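Local coordinates for capsular polysaccharide export system protein KpsC (Thermosulfurimonas dismutans, PDB 6MGB), which transfers Kdo in beta(2,4) linkage, probably from the activated sugar CMP-Kdo, in building the conserved glycolipid that carries Gram-negative bacterial capsules, at residues G12-Q17 / S44-W49; L70-G75 / L91-V96; L161-Y166 / Y213-K218; E196-V201 / K224-E229. All blocks are in the same frame, centred on the assembly; numbering follows the deposited sequence.

Interaction 1 of 4, residues G12-Q17 / S44-W49; sequences GVFSRQ and SAVAGW
Phe-14 lays the edge of its ring against Val-46: CE2 of Phe-14 comes to 3.6 Å from CG1 of Val-46, a methyl that sits in the plane of the ring. With chi1 at -179°, CG1 of Val-46 stands anti to its own backbone N, and the same methyl lies 3.3 Å from O of Gly-12. The two backbones run parallel here. Gly-12 N donates to Ala-45 O over 2.9 Å, and Gly-12 O takes the N-H of Ala-47 at 2.8 Å, almost head-on to the carbonyl. Gly-12 thus bonds to the residues on either side of Val-46, its partner, the pattern of a parallel bridge. The sheet is the mixed one of a GT-B glycosyltransferase's N-terminal domain, completed by the chain's last strands, and strand 45-49 lies in it between strands 11-13 and 69-74. Past Val-13 the chains separate, and a water bridges the widening gap, accepting from Phe-14 N and donating to Ala-47 O at 2.7 Å. On the other face from Val-46, Val-13 CG1 meets Ala-47 CB loosely, at 4.2 Å. Helix 53-65 covers the Phe-14 and Val-46 face through Ala-58, while Ala-47 leans on Leu-72 of the next strand. Ser-15 OG caps the turn into helix 17-21, accepting from Gln-17 N.

Interaction 2 of 4, residues L70-G75 / L91-V96; sequences LALEDG and LIVDPV
Chi1 of -48° sets CG of Leu-72 anti to its carbonyl carbon, and chi1 of -180° sets CG1 of Val-93 anti to its backbone N; the two chains stand abreast on one face of the sheet. CD2 of Leu-72 meets both methyls of the valine, 3.8 Å from CG2 of Val-93 and about equally far from CG1. Leu-70 reaches the same valine with CD1, while its other branch presses tightly on the turn beyond: CD2 of Leu-70 is 3.5 Å from CB of Pro-95. Leu-29 of helix 25-29 packs on both Leu-72 and Val-93. Two hydrogen-bonded pairs hold the backbones. Ala-71 and Asp-94 exchange N-H and C=O in both directions at 2.9 Å, and Glu-73 N gives to Ile-92 O at 3.1 Å while Ile-92 N returns the bond to Glu-73 O. Asp-94 OD1 accepts from Val-96 N at 2.8 Å, an Asx turn just past the strand, and its OD2 is taken by Tyr-300 OH and Leu-107 N. Glu-73 OE1 is hydrogen-bonded to Tyr-100 OH, and CD1 of Ile-92 approaches O of Asp-74. The arrangement is an antiparallel pairing at the point where the parallel strands of the mixed GT-B sheet give way to strands of alternating direction.

Interaction 3 of 4, residues L161-Y166 / Y213-K218; sequences LIDQTY and YLARMK. With C5P (cytidine-5'-monophosphate), chain D.
The loop that leaves the C-terminal end of strand 158-162 carries part of the CMP pocket of this GT-B enzyme, and Asp-163, a CMP-binding residue, joins it to the turn at 213-216. Its carboxylate gathers backbone N-H groups there. OD1 of Asp-163 accepts from Leu-214 N at 2.8 Å and OD2 from Ala-215 N at 2.9 Å; both donors stand well above the carboxylate plane, by 42° and 46°. OD1 also draws weak bonds from Tyr-213 N and from Gln-164 N in its own loop. CG of Asp-163 is anti to its backbone N (chi1 -162°), on the side of the turn, and lies 3.6 Å from CB of Leu-214. While the carboxylate is held this way, the main-chain O of Asp-163 accepts from the cytosine amino group, N4 of the CMP, at 2.9 Å. Next to it a methyl of Ile-162, CG2, packs beside the base, 3.6 Å from N4 of the CMP. The carboxylate, bonded to the turn and not to the nucleotide, is consistent with a second-shell role in positioning that carbonyl. The Tyr-213 ring packs against residues 164-166: CE2 of Tyr-213 is 3.1 Å from O of Thr-165, and its CE1 is 3.7 Å from CD1 of Tyr-166, with the two rings inclined obliquely. Phe-181 of helix 180-191 stacks on the Tyr-213 ring, and Met-184 of that helix touches Leu-214. Strand 158-162 itself runs between strands 196-200 and 241-244, with Leu-161 against Tyr-185 and Tyr-243 and Ile-162 against Ile-242.

Interaction 4 of 4, residues E196-V201 / K224-E229; sequences EIYVKV and KVIREE. With C5P (cytidine-5'-monophosphate), chain D.
NZ of Lys-200, a CMP-binding residue, is gripped by protein and nucleotide: it donates to Val-201 O at 2.9 Å, nearly in line with that carbonyl. NZ of Lys-200 also donates to N3 of C5P, the CMP, at 3.2 Å, with a weaker bond to O2 of the base. The Lys-200 chain bends at chi2 (50°), which turns CD of Lys-200 aside to rest 4.0 Å from CG2 of Ile-226, the two side chains crossing at about a right angle. A second bend at chi4 brings NZ round to the base. The carbonyl of Lys-200 also meets the cytosine amino group, N4, in a weak bond. A positive lysine would suit the acceptor edge of the base, N3 and O2. Behind this, strands 196-200 and 224-226 are held by four backbone bonds in a parallel register: Lys-224 N to Ile-197 O, Val-199 N to Lys-224 O, Ile-226 N to Val-199 O at 2.6 Å, and Val-201 N to Ile-226 O. At the far end Lys-224 runs obliquely across Tyr-198, with CD of Lys-224 3.3 Å from CE2 of Tyr-198, and NZ of Lys-224 makes a long salt bridge to OE2 of Glu-196, 3.7 Å away. On the Val-199 and Val-225 face, CG1 of Val-225 is met at 3.6 Å by CG2 of Val-201, just past the strand, which also lies over one face of the Arg-227 guanidinium. The two strands and helix 203-206 form a beta-alpha-beta unit, strand 224-226 being outermost in the parallel sheet; Leu-235 of helix 232-236 packs on Lys-200 and Ile-226, Ile-206 on Val-201.

In the fold
Interactions 1 and 2 share the mixed sheet, and interactions 3 and 4 the parallel C-terminal one, the two-domain plan of a GT-B fold. Interactions 1 and 2, with centres 11 Å apart, join where strands 45-49 and 69-74 are neighbours: Val-46 O and Leu-70 N lie 2.8 Å apart. Strands 158-162 and 196-200 likewise link interactions 3 and 4, centres 10 Å apart, with Leu-161 O 2.9 Å from Lys-200 N. Both of these touch CMP, whose other partners include His-202, Ser-247, Gln-248 and Glu-252. Across the cleft, interaction 2 brings the Asp-74 side chain to about 9 Å from CMP and about 8 Å from the magnesium ion, whereas interaction 1 stays remote.

Interaction 1 of 4, residues G12-Q17 / S44-W49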
# COMPACT_ATOMS: atom_id res chain seq x y z
N GLY A 12 -3.70 21.81 -10.04
CA GLY A 12 -2.37 22.38 -9.95
C GLY A 12 -1.40 21.42 -9.28
O GLY A 12 -1.73 20.74 -8.31
N VAL A 13 -0.18 21.37 -9.82
CA VAL A 13 0.92 20.63 -9.22
C VAL A 13 2.13 21.55 -9.15
O VAL A 13 2.25 22.51 -9.92
CB VAL A 13 1.26 19.33 -9.99
CG1 VAL A 13 0.05 18.41 -10.03
CG2 VAL A 13 1.75 19.65 -11.39
N PHE A 14 3.02 21.24 -8.21
CA PHE A 14 4.23 22.03 -8.00
C PHE A 14 5.49 21.20 -8.20
O PHE A 14 6.54 21.52 -7.64
CB PHE A 14 4.19 22.67 -6.62
CG PHE A 14 3.12 23.72 -6.48
CD1 PHE A 14 3.42 25.06 -6.64
CD2 PHE A 14 1.80 23.36 -6.24
CE1 PHE A 14 2.44 26.02 -6.54
CE2 PHE A 14 0.82 24.32 -6.14
CZ PHE A 14 1.13 25.65 -6.29
N SER A 15 5.39 20.14 -9.00
CA SER A 15 6.54 19.31 -9.34
C SER A 15 6.28 18.68 -10.70
O SER A 15 5.24 18.05 -10.90
CB SER A 15 6.76 18.22 -8.29
OG SER A 15 7.67 17.24 -8.76
N ARG A 16 7.22 18.87 -11.63
CA ARG A 16 7.12 18.22 -12.92
C ARG A 16 7.44 16.73 -12.85
O ARG A 16 7.24 16.02 -13.84
CB ARG A 16 8.07 18.88 -13.92
CG ARG A 16 7.77 20.35 -14.19
CD ARG A 16 8.57 20.86 -15.37
NE ARG A 16 8.28 22.26 -15.68
CZ ARG A 16 7.19 22.68 -16.31
NH1 ARG A 16 6.26 21.82 -16.70
NH2 ARG A 16 7.02 23.98 -16.54
N GLN A 17 7.91 16.24 -11.70
CA GLN A 17 8.26 14.83 -11.60
C GLN A 17 7.03 13.93 -11.62
O GLN A 17 7.15 12.76 -12.00
CB GLN A 17 9.08 14.59 -10.33
CG GLN A 17 10.44 15.28 -10.34
CD GLN A 17 11.28 14.91 -11.55
OE1 GLN A 17 11.71 15.78 -12.31
NE2 GLN A 17 11.53 13.62 -11.72
N SER A 44 -9.44 23.50 -9.89
CA SER A 44 -10.36 22.64 -9.16
C SER A 44 -9.70 21.91 -8.00
O SER A 44 -10.42 21.27 -7.21
CB SER A 44 -11.00 21.62 -10.11
OG SER A 44 -10.03 20.77 -10.69
N ALA A 45 -8.38 21.98 -7.87
CA ALA A 45 -7.67 21.32 -6.78
C ALA A 45 -6.18 21.52 -6.99
O ALA A 45 -5.73 22.06 -8.01
CB ALA A 45 -7.98 19.82 -6.70
N VAL A 46 -5.41 21.11 -5.99
CA VAL A 46 -3.96 21.00 -6.06
C VAL A 46 -3.59 19.59 -5.63
O VAL A 46 -4.28 18.98 -4.80
CB VAL A 46 -3.26 22.05 -5.16
CG1 VAL A 46 -1.75 21.94 -5.27
CG2 VAL A 46 -3.73 23.46 -5.51
N ALA A 47 -2.50 19.07 -6.18
CA ALA A 47 -2.09 17.70 -5.90
C ALA A 47 -0.60 17.64 -5.63
O ALA A 47 0.17 18.48 -6.10
CB ALA A 47 -2.45 16.76 -7.07
N GLY A 48 -0.20 16.61 -4.87
CA GLY A 48 1.20 16.37 -4.58
C GLY A 48 1.43 14.90 -4.32
O GLY A 48 0.49 14.12 -4.15
N TRP A 49 2.71 14.53 -4.28
CA TRP A 49 3.13 13.13 -4.19
C TRP A 49 3.88 12.92 -2.88
O TRP A 49 5.00 13.41 -2.72
CB TRP A 49 4.01 12.76 -5.38
CG TRP A 49 4.25 11.28 -5.50
CD1 TRP A 49 5.11 10.53 -4.77
CD2 TRP A 49 3.60 10.39 -6.41
NE1 TRP A 49 5.05 9.21 -5.17
CE2 TRP A 49 4.13 9.10 -6.18
CE3 TRP A 49 2.63 10.55 -7.41
CZ2 TRP A 49 3.72 7.99 -6.90
CZ3 TRP A 49 2.23 9.44 -8.13
CH2 TRP A 49 2.77 8.17 -7.87
O HOH W 1 2.81 19.03 -6.44

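Interaction 2 of 4, residues L70-G75 / L91-V96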
# COMPACT_ATOMS: atom_id res chain seq x y z
N LEU A 70 -5.27 16.82 -3.37
CA LEU A 70 -5.31 15.44 -3.83
C LEU A 70 -3.97 14.78 -3.51
O LEU A 70 -2.94 15.12 -4.10
CB LEU A 70 -5.61 15.37 -5.33
CG LEU A 70 -6.80 16.18 -5.83
CD1 LEU A 70 -7.04 15.89 -7.30
CD2 LEU A 70 -8.05 15.87 -5.02
N ALA A 71 -3.99 13.83 -2.58
CA ALA A 71 -2.80 13.04 -2.27
C ALA A 71 -2.68 11.91 -3.29
O ALA A 71 -3.58 11.08 -3.41
CB ALA A 71 -2.89 12.47 -0.86
N LEU A 72 -1.57 11.89 -4.03
CA LEU A 72 -1.34 10.90 -5.07
C LEU A 72 -0.29 9.89 -4.62
O LEU A 72 0.72 10.25 -4.02
CB LEU A 72 -0.87 11.57 -6.37
CG LEU A 72 -1.68 12.78 -6.84
CD1 LEU A 72 -1.06 13.38 -8.08
CD2 LEU A 72 -3.13 12.40 -7.09
N GLU A 73 -0.56 8.61 -4.89
CA GLU A 73 0.38 7.54 -4.59
C GLU A 73 0.22 6.45 -5.64
O GLU A 73 -0.78 6.39 -6.36
CB GLU A 73 0.16 6.94 -3.19
CG GLU A 73 0.21 7.93 -2.03
CD GLU A 73 1.62 8.33 -1.63
OE1 GLU A 73 1.77 9.27 -0.82
OE2 GLU A 73 2.58 7.69 -2.12
N ASP A 74 1.22 5.57 -5.72
CA ASP A 74 1.08 4.37 -6.53
C ASP A 74 -0.07 3.53 -6.00
O ASP A 74 -0.32 3.47 -4.80
CB ASP A 74 2.37 3.55 -6.52
CG ASP A 74 3.48 4.21 -7.31
OD1 ASP A 74 3.17 4.97 -8.25
OD2 ASP A 74 4.67 3.97 -7.00
N GLY A 75 -0.78 2.88 -6.91
CA GLY A 75 -1.83 1.97 -6.52
C GLY A 75 -1.28 0.76 -5.78
O GLY A 75 -0.08 0.49 -5.76
N LEU A 91 -3.43 4.18 -9.76
CA LEU A 91 -3.03 5.36 -9.02
C LEU A 91 -4.05 5.63 -7.93
O LEU A 91 -5.26 5.56 -8.17
CB LEU A 91 -2.92 6.58 -9.95
CG LEU A 91 -2.19 7.80 -9.41
CD1 LEU A 91 -0.68 7.57 -9.41
CD2 LEU A 91 -2.55 9.02 -10.24
N ILE A 92 -3.57 5.92 -6.73
CA ILE A 92 -4.43 6.34 -5.63
C ILE A 92 -4.53 7.85 -5.64
O ILE A 92 -3.51 8.55 -5.67
CB ILE A 92 -3.90 5.81 -4.29
CG1 ILE A 92 -4.21 4.32 -4.16
CG2 ILE A 92 -4.51 6.58 -3.12
CD1 ILE A 92 -3.48 3.62 -3.04
N VAL A 93 -5.76 8.36 -5.62
CA VAL A 93 -6.04 9.79 -5.66
C VAL A 93 -7.00 10.06 -4.50
O VAL A 93 -8.19 9.74 -4.60
CB VAL A 93 -6.64 10.23 -7.00
CG1 VAL A 93 -6.91 11.73 -7.00
CG2 VAL A 93 -5.71 9.85 -8.15
N ASP A 94 -6.49 10.63 -3.42
CA ASP A 94 -7.26 10.77 -2.18
C ASP A 94 -7.49 12.24 -1.88
O ASP A 94 -6.53 12.95 -1.50
CB ASP A 94 -6.54 10.09 -1.02
CG ASP A 94 -7.44 9.89 0.18
OD1 ASP A 94 -8.28 10.77 0.45
OD2 ASP A 94 -7.30 8.85 0.86
N PRO A 95 -8.71 12.77 -2.04
CA PRO A 95 -8.96 14.18 -1.71
C PRO A 95 -9.29 14.44 -0.25
O PRO A 95 -9.56 15.59 0.11
CB PRO A 95 -10.16 14.53 -2.61
CG PRO A 95 -10.75 13.23 -3.07
CD PRO A 95 -9.91 12.10 -2.55
N VAL A 96 -9.28 13.41 0.60
CA VAL A 96 -9.60 13.56 2.02
C VAL A 96 -8.31 13.56 2.82
O VAL A 96 -8.00 14.52 3.54
CB VAL A 96 -10.55 12.44 2.48
CG1 VAL A 96 -10.76 12.49 3.99
CG2 VAL A 96 -11.88 12.54 1.76

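Interaction 3 of 4, residues L161-Y166 / Y213-K218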
# COMPACT_ATOMS: atom_id res chain seq x y z
N LEU A 161 8.96 -11.85 9.97
CA LEU A 161 8.97 -10.42 10.25
C LEU A 161 9.19 -9.67 8.94
O LEU A 161 10.09 -10.01 8.17
CB LEU A 161 10.06 -10.06 11.26
CG LEU A 161 9.79 -10.34 12.75
CD1 LEU A 161 9.23 -11.73 12.98
CD2 LEU A 161 11.07 -10.15 13.54
N ILE A 162 8.37 -8.65 8.70
CA ILE A 162 8.43 -7.86 7.48
C ILE A 162 9.25 -6.61 7.75
O ILE A 162 8.93 -5.83 8.66
CB ILE A 162 7.03 -7.50 6.97
CG1 ILE A 162 6.23 -8.77 6.67
CG2 ILE A 162 7.11 -6.61 5.72
CD1 ILE A 162 4.77 -8.53 6.33
N ASP A 163 10.32 -6.41 6.98
CA ASP A 163 11.11 -5.20 7.08
C ASP A 163 10.60 -4.18 6.06
O ASP A 163 9.95 -4.53 5.07
CB ASP A 163 12.59 -5.49 6.84
CG ASP A 163 13.50 -4.38 7.35
OD1 ASP A 163 13.04 -3.55 8.17
OD2 ASP A 163 14.68 -4.33 6.94
N GLN A 164 10.90 -2.91 6.31
CA GLN A 164 10.46 -1.82 5.46
C GLN A 164 11.64 -0.93 5.11
O GLN A 164 12.77 -1.14 5.58
CB GLN A 164 9.34 -1.03 6.14
CG GLN A 164 8.02 -1.79 6.19
CD GLN A 164 6.99 -1.13 7.08
OE1 GLN A 164 6.63 -1.67 8.13
NE2 GLN A 164 6.51 0.03 6.66
N THR A 165 11.39 0.06 4.26
CA THR A 165 12.43 0.97 3.81
C THR A 165 12.51 2.17 4.74
O THR A 165 11.49 2.72 5.16
CB THR A 165 12.15 1.46 2.38
OG1 THR A 165 10.95 2.24 2.37
CG2 THR A 165 12.00 0.28 1.43
N TYR A 166 13.73 2.59 5.05
CA TYR A 166 13.90 3.76 5.89
C TYR A 166 13.33 4.99 5.19
O TYR A 166 13.54 5.18 3.98
CB TYR A 166 15.36 3.98 6.25
CG TYR A 166 15.51 5.03 7.31
CD1 TYR A 166 15.56 4.69 8.66
CD2 TYR A 166 15.55 6.37 6.98
CE1 TYR A 166 15.68 5.66 9.63
CE2 TYR A 166 15.67 7.34 7.94
CZ TYR A 166 15.72 6.99 9.26
OH TYR A 166 15.84 7.97 10.21
N TYR A 213 15.13 -1.04 8.12
CA TYR A 213 15.14 -0.95 9.58
C TYR A 213 15.79 -2.19 10.19
O TYR A 213 16.84 -2.10 10.83
CB TYR A 213 13.72 -0.77 10.11
CG TYR A 213 13.03 0.49 9.64
CD1 TYR A 213 13.20 1.70 10.32
CD2 TYR A 213 12.19 0.48 8.53
CE1 TYR A 213 12.56 2.85 9.90
CE2 TYR A 213 11.55 1.63 8.11
CZ TYR A 213 11.74 2.81 8.79
OH TYR A 213 11.10 3.96 8.37
N LEU A 214 15.17 -3.35 10.00
CA LEU A 214 15.72 -4.59 10.54
C LEU A 214 16.98 -5.01 9.79
O LEU A 214 17.86 -5.66 10.37
CB LEU A 214 14.68 -5.70 10.47
CG LEU A 214 13.41 -5.49 11.31
CD1 LEU A 214 12.36 -6.52 10.95
CD2 LEU A 214 13.74 -5.55 12.79
N ALA A 215 17.09 -4.65 8.51
CA ALA A 215 18.24 -5.07 7.72
C ALA A 215 19.54 -4.48 8.24
O ALA A 215 20.61 -5.08 8.05
CB ALA A 215 18.03 -4.68 6.25
N ARG A 216 19.48 -3.33 8.91
CA ARG A 216 20.67 -2.68 9.46
C ARG A 216 21.00 -3.13 10.87
O ARG A 216 22.10 -2.83 11.36
CB ARG A 216 20.50 -1.16 9.46
CG ARG A 216 20.14 -0.58 8.11
CD ARG A 216 21.26 -0.65 7.09
NE ARG A 216 22.39 0.21 7.41
CZ ARG A 216 23.38 0.47 6.56
NH1 ARG A 216 23.35 -0.06 5.36
NH2 ARG A 216 24.40 1.25 6.92
N MET A 217 20.09 -3.83 11.55
CA MET A 217 20.34 -4.26 12.91
C MET A 217 21.26 -5.48 12.94
O MET A 217 21.35 -6.24 11.97
CB MET A 217 19.03 -4.61 13.61
CG MET A 217 18.05 -3.46 13.73
SD MET A 217 16.58 -3.95 14.65
CE MET A 217 15.53 -2.53 14.41
N LYS A 218 21.93 -5.66 14.07
CA LYS A 218 22.72 -6.85 14.34
C LYS A 218 21.85 -7.77 15.20
O LYS A 218 21.72 -7.56 16.41
CB LYS A 218 24.03 -6.51 15.04
CG LYS A 218 25.07 -5.84 14.16
CD LYS A 218 26.35 -5.60 14.94
CE LYS A 218 27.40 -4.89 14.09
NZ LYS A 218 28.63 -4.60 14.87
O3P C5P D . 4.34 -1.04 2.06
P C5P D . 5.71 -1.49 1.59
O1P C5P D . 6.52 -1.93 2.81
O2P C5P D . 6.55 -0.52 0.78
O5' C5P D . 5.46 -2.79 0.71
C5' C5P D . 5.13 -2.70 -0.66
C4' C5P D . 5.08 -4.07 -1.29
O4' C5P D . 6.43 -4.58 -1.43
C3' C5P D . 4.36 -5.13 -0.47
O3' C5P D . 2.95 -5.11 -0.67
C2' C5P D . 5.02 -6.42 -0.93
O2' C5P D . 4.46 -6.87 -2.16
C1' C5P D . 6.46 -5.97 -1.18
N1 C5P D . 7.33 -6.21 -0.01
C2 C5P D . 8.25 -7.39 0.01
N3 C5P D . 9.13 -7.63 1.21
C4 C5P D . 9.10 -6.72 2.35
C5 C5P D . 8.18 -5.55 2.33
C6 C5P D . 7.30 -5.31 1.13
O2 C5P D . 8.28 -8.13 -0.91
N4 C5P D . 9.95 -6.96 3.51

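Interaction 4 of 4, residues E196-V201 / K224-E229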
# COMPACT_ATOMS: atom_id res chain seq x y z
N GLU A 196 11.58 -20.78 14.56
CA GLU A 196 12.60 -20.11 13.76
C GLU A 196 12.10 -18.72 13.38
O GLU A 196 10.91 -18.53 13.12
CB GLU A 196 12.93 -20.91 12.51
CG GLU A 196 13.48 -22.30 12.79
CD GLU A 196 13.98 -23.00 11.54
OE1 GLU A 196 13.30 -22.93 10.50
OE2 GLU A 196 15.07 -23.61 11.61
N ILE A 197 13.02 -17.75 13.35
CA ILE A 197 12.68 -16.36 13.08
C ILE A 197 13.26 -15.99 11.72
O ILE A 197 14.47 -16.09 11.50
CB ILE A 197 13.21 -15.42 14.17
CG1 ILE A 197 12.70 -15.86 15.55
CG2 ILE A 197 12.82 -13.98 13.87
CD1 ILE A 197 11.19 -15.97 15.66
N TYR A 198 12.39 -15.57 10.80
CA TYR A 198 12.79 -15.10 9.49
C TYR A 198 12.45 -13.62 9.34
O TYR A 198 11.38 -13.17 9.78
CB TYR A 198 12.11 -15.89 8.38
CG TYR A 198 12.58 -17.32 8.26
CD1 TYR A 198 12.04 -18.32 9.06
CD2 TYR A 198 13.57 -17.68 7.35
CE1 TYR A 198 12.47 -19.63 8.96
CE2 TYR A 198 14.01 -18.99 7.24
CZ TYR A 198 13.45 -19.96 8.05
OH TYR A 198 13.88 -21.26 7.95
N VAL A 199 13.36 -12.87 8.72
CA VAL A 199 13.17 -11.46 8.41
C VAL A 199 13.27 -11.30 6.90
O VAL A 199 14.26 -11.71 6.29
CB VAL A 199 14.22 -10.57 9.11
CG1 VAL A 199 14.09 -9.12 8.66
CG2 VAL A 199 14.08 -10.68 10.62
N LYS A 200 12.24 -10.70 6.30
CA LYS A 200 12.21 -10.47 4.86
C LYS A 200 12.60 -9.02 4.59
O LYS A 200 11.88 -8.10 4.98
CB LYS A 200 10.84 -10.79 4.27
CG LYS A 200 10.71 -10.48 2.78
CD LYS A 200 11.87 -11.07 1.98
CE LYS A 200 11.64 -10.98 0.48
NZ LYS A 200 11.31 -9.60 0.04
N VAL A 201 13.74 -8.83 3.93
CA VAL A 201 14.19 -7.49 3.58
C VAL A 201 13.36 -6.96 2.42
O VAL A 201 12.93 -7.70 1.53
CB VAL A 201 15.69 -7.51 3.23
CG1 VAL A 201 16.16 -6.15 2.73
CG2 VAL A 201 16.51 -7.94 4.44
N LYS A 224 17.24 -15.69 10.60
CA LYS A 224 17.52 -15.84 9.18
C LYS A 224 16.97 -14.63 8.44
O LYS A 224 15.75 -14.44 8.36
CB LYS A 224 16.92 -17.15 8.66
CG LYS A 224 17.46 -18.36 9.41
CD LYS A 224 16.68 -19.63 9.10
CE LYS A 224 17.22 -20.81 9.90
NZ LYS A 224 17.17 -20.56 11.37
N VAL A 225 17.86 -13.80 7.91
CA VAL A 225 17.50 -12.58 7.21
C VAL A 225 17.48 -12.89 5.72
O VAL A 225 18.50 -13.27 5.14
CB VAL A 225 18.47 -11.44 7.53
CG1 VAL A 225 18.10 -10.18 6.76
CG2 VAL A 225 18.47 -11.16 9.03
N ILE A 226 16.31 -12.73 5.11
CA ILE A 226 16.09 -13.14 3.72
C ILE A 226 16.37 -11.94 2.82
O ILE A 226 15.68 -10.93 2.89
CB ILE A 226 14.67 -13.67 3.52
CG1 ILE A 226 14.40 -14.84 4.47
CG2 ILE A 226 14.46 -14.09 2.06
CD1 ILE A 226 12.96 -15.32 4.46
N ARG A 227 17.40 -12.07 1.98
CA ARG A 227 17.73 -11.05 1.00
C ARG A 227 17.57 -11.56 -0.43
O ARG A 227 17.94 -10.86 -1.38
CB ARG A 227 19.16 -10.55 1.23
CG ARG A 227 19.48 -10.29 2.69
CD ARG A 227 20.84 -9.65 2.86
NE ARG A 227 20.74 -8.20 3.00
CZ ARG A 227 20.75 -7.54 4.16
NH1 ARG A 227 20.65 -6.22 4.16
NH2 ARG A 227 20.85 -8.20 5.31
N GLU A 228 17.04 -12.77 -0.60
CA GLU A 228 16.64 -13.23 -1.92
C GLU A 228 15.30 -12.61 -2.30
O GLU A 228 14.43 -12.40 -1.45
CB GLU A 228 16.54 -14.76 -1.95
CG GLU A 228 17.86 -15.47 -1.72
CD GLU A 228 17.77 -16.97 -1.93
OE1 GLU A 228 18.10 -17.72 -0.99
OE2 GLU A 228 17.38 -17.39 -3.04
N GLU A 229 15.14 -12.33 -3.58
CA GLU A 229 13.98 -11.60 -4.07
C GLU A 229 12.85 -12.59 -4.39
O GLU A 229 12.49 -12.84 -5.54
CB GLU A 229 14.35 -10.77 -5.29
CG GLU A 229 13.32 -9.73 -5.63
CD GLU A 229 13.96 -8.42 -6.02
OE1 GLU A 229 13.39 -7.36 -5.71
OE2 GLU A 229 15.04 -8.45 -6.65
O3P C5P D . 4.34 -1.04 2.06
P C5P D . 5.71 -1.49 1.59
O1P C5P D . 6.52 -1.93 2.81
O2P C5P D . 6.55 -0.52 0.78
O5' C5P D . 5.46 -2.79 0.71
C5' C5P D . 5.13 -2.70 -0.66
C4' C5P D . 5.08 -4.07 -1.29
O4' C5P D . 6.43 -4.58 -1.43
C3' C5P D . 4.36 -5.13 -0.47
O3' C5P D . 2.95 -5.11 -0.67
C2' C5P D . 5.02 -6.42 -0.93
O2' C5P D . 4.46 -6.87 -2.16
C1' C5P D . 6.46 -5.97 -1.18
N1 C5P D . 7.33 -6.21 -0.01
C2 C5P D . 8.25 -7.39 0.01
N3 C5P D . 9.13 -7.63 1.21
C4 C5P D . 9.10 -6.72 2.35
C5 C5P D . 8.18 -5.55 2.33
C6 C5P D . 7.30 -5.31 1.13
O2 C5P D . 8.28 -8.13 -0.91
N4 C5P D . 9.95 -6.96 3.51